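Local coordinates for protein rhino (Drosophila simulans, PDB 5XYW) that probably helps specify piRNA-producing heterochromatin as an HP1-family protein, its chromo shadow domain pairing with a second copy and binding a partner protein, at residues D41-M45 with K46-E50. Sequence-based numbering, arbitrary orientation.
Sequences DAVPM and KYIRE
Strand 40-44 of the chromo shadow domain, an edge strand of its three-stranded antiparallel sheet within the chain, turns directly into helix 45-51 at Pro-44, which holds the N-cap position. The axes of strand 41-44 and helix 46-50 stand almost at right angles (82°); Val-43 and Pro-44 pack on the first turn, while Met-45, the first helical residue, meets Arg-49 one turn on. Two backbone bonds tie the junction: a weak one from Ile-48 N to Pro-44 O, 3.3 Å, and a shorter but bent one from Arg-49 N to Met-45 O, 2.9 Å, with the donor tilted 19° from the carbonyl plane. Val-43 reaches the helix through CG1, which lies 4.2 Å from both Tyr-47 CB and Ile-48 CB. Pro-44 sits over one face of the Tyr-47 ring, its CB 4.3 Å above the plane and offset toward the rim. Ile-48 faces the interior and also packs on Leu-30 of strand 28-34 and Val-56 of helix 53-61, bringing its own helix against both. On another flank, Met-45 and Arg-49 lie obliquely across one another. Met-45 CG is roughly anti to its own N (chi1 152°), and bends further along the chain set the sulfur beside the aliphatic part of Arg-49. The Arg-49 guanidinium forms a cation-pi contact with Phe-59 of the second subunit, while Ala-42 N donates a hydrogen bond to the chain of another protein, so residues 41-50 border two interfaces. Met-45 SD lies 3.8 Å from Arg-49 CB and 4.0 Å from Arg-49 CD.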
loop_
_atom_site.group_PDB
_atom_site.type_symbol
_atom_site.label_atom_id
_atom_site.label_comp_id
_atom_site.label_asym_id
_atom_site.label_seq_id
_atom_site.Cartn_x
_atom_site.Cartn_y
_atom_site.Cartn_z
ATOM N N ASP A 41 4.106 -13.257 -4.115
ATOM C CA ASP A 41 5.179 -12.291 -4.165
ATOM C C ASP A 41 4.688 -10.984 -3.600
ATOM O O ASP A 41 3.520 -10.606 -3.788
ATOM C CB ASP A 41 5.688 -12.085 -5.590
ATOM C CG ASP A 41 6.471 -13.259 -6.094
ATOM O OD1 ASP A 41 6.436 -14.320 -5.437
ATOM O OD2 ASP A 41 7.115 -13.129 -7.150
ATOM N N ALA A 42 5.585 -10.321 -2.874
ATOM C CA ALA A 42 5.370 -8.954 -2.457
ATOM C C ALA A 42 5.858 -8.109 -3.610
ATOM O O ALA A 42 6.969 -8.309 -4.103
ATOM C CB ALA A 42 6.117 -8.648 -1.190
ATOM N N VAL A 43 5.009 -7.212 -4.093
ATOM C CA VAL A 43 5.379 -6.371 -5.209
ATOM C C VAL A 43 4.937 -4.982 -4.860
ATOM O O VAL A 43 3.820 -4.805 -4.403
ATOM C CB VAL A 43 4.734 -6.839 -6.510
ATOM C CG1 VAL A 43 5.107 -5.897 -7.655
ATOM C CG2 VAL A 43 5.145 -8.273 -6.816
ATOM N N PRO A 44 5.820 -3.992 -5.029
ATOM C CA PRO A 44 5.402 -2.623 -4.729
ATOM C C PRO A 44 4.223 -2.177 -5.591
ATOM O O PRO A 44 4.159 -2.477 -6.785
ATOM C CB PRO A 44 6.659 -1.799 -5.029
ATOM C CG PRO A 44 7.767 -2.744 -4.865
ATOM C CD PRO A 44 7.260 -4.069 -5.326
ATOM N N MET A 45 3.289 -1.487 -4.949
ATOM C CA MET A 45 2.077 -0.980 -5.574
ATOM C C MET A 45 2.308 -0.279 -6.905
ATOM O O MET A 45 1.590 -0.509 -7.862
ATOM C CB MET A 45 1.385 -0.017 -4.615
ATOM C CG MET A 45 0.558 1.048 -5.304
ATOM S SD MET A 45 -0.967 0.441 -6.037
ATOM C CE MET A 45 -2.069 1.638 -5.280
ATOM N N LYS A 46 3.306 0.590 -6.948
ATOM C CA LYS A 46 3.586 1.401 -8.121
ATOM C C LYS A 46 3.866 0.550 -9.356
ATOM O O LYS A 46 3.300 0.770 -10.438
ATOM C CB LYS A 46 4.760 2.324 -7.812
ATOM C CG LYS A 46 4.683 2.903 -6.389
ATOM C CD LYS A 46 5.836 3.850 -6.060
ATOM C CE LYS A 46 5.588 4.577 -4.733
ATOM N NZ LYS A 46 6.774 5.355 -4.247
ATOM N N TYR A 47 4.726 -0.442 -9.187
ATOM C CA TYR A 47 5.077 -1.342 -10.280
ATOM C C TYR A 47 3.835 -2.035 -10.832
ATOM O O TYR A 47 3.520 -1.947 -12.022
ATOM C CB TYR A 47 6.085 -2.403 -9.818
ATOM C CG TYR A 47 7.451 -1.905 -9.392
ATOM C CD1 TYR A 47 7.659 -0.585 -9.012
ATOM C CD2 TYR A 47 8.542 -2.767 -9.371
ATOM C CE1 TYR A 47 8.911 -0.136 -8.616
ATOM C CE2 TYR A 47 9.799 -2.327 -8.978
ATOM C CZ TYR A 47 9.977 -1.006 -8.599
ATOM O OH TYR A 47 11.221 -0.550 -8.202
ATOM N N ILE A 48 3.136 -2.723 -9.943
ATOM C CA ILE A 48 1.993 -3.529 -10.324
ATOM C C ILE A 48 0.913 -2.642 -10.956
ATOM O O ILE A 48 0.240 -3.037 -11.896
ATOM C CB ILE A 48 1.447 -4.299 -9.092
ATOM C CG1 ILE A 48 0.553 -5.462 -9.502
ATOM C CG2 ILE A 48 0.750 -3.377 -8.119
ATOM C CD1 ILE A 48 1.328 -6.721 -9.771
ATOM N N ARG A 49 0.807 -1.416 -10.463
ATOM C CA ARG A 49 -0.270 -0.518 -10.839
ATOM C C ARG A 49 0.005 0.109 -12.179
ATOM O O ARG A 49 -0.913 0.525 -12.857
ATOM C CB ARG A 49 -0.459 0.584 -9.795
ATOM C CG ARG A 49 0.504 1.729 -9.981
ATOM C CD ARG A 49 0.316 2.845 -8.994
ATOM N NE ARG A 49 0.532 4.120 -9.665
ATOM C CZ ARG A 49 0.657 5.278 -9.037
ATOM N NH1 ARG A 49 0.597 5.310 -7.719
ATOM N NH2 ARG A 49 0.845 6.396 -9.725
ATOM N N GLU A 50 1.266 0.218 -12.565
ATOM C CA GLU A 50 1.502 0.620 -13.940
ATOM C C GLU A 50 1.264 -0.591 -14.829
ATOM O O GLU A 50 0.562 -0.508 -15.824
ATOM C CB GLU A 50 2.909 1.180 -14.128
ATOM C CG GLU A 50 3.096 2.585 -13.571
ATOM C CD GLU A 50 4.560 2.988 -13.495
ATOM O OE1 GLU A 50 5.433 2.134 -13.769
ATOM O OE2 GLU A 50 4.840 4.157 -13.158
#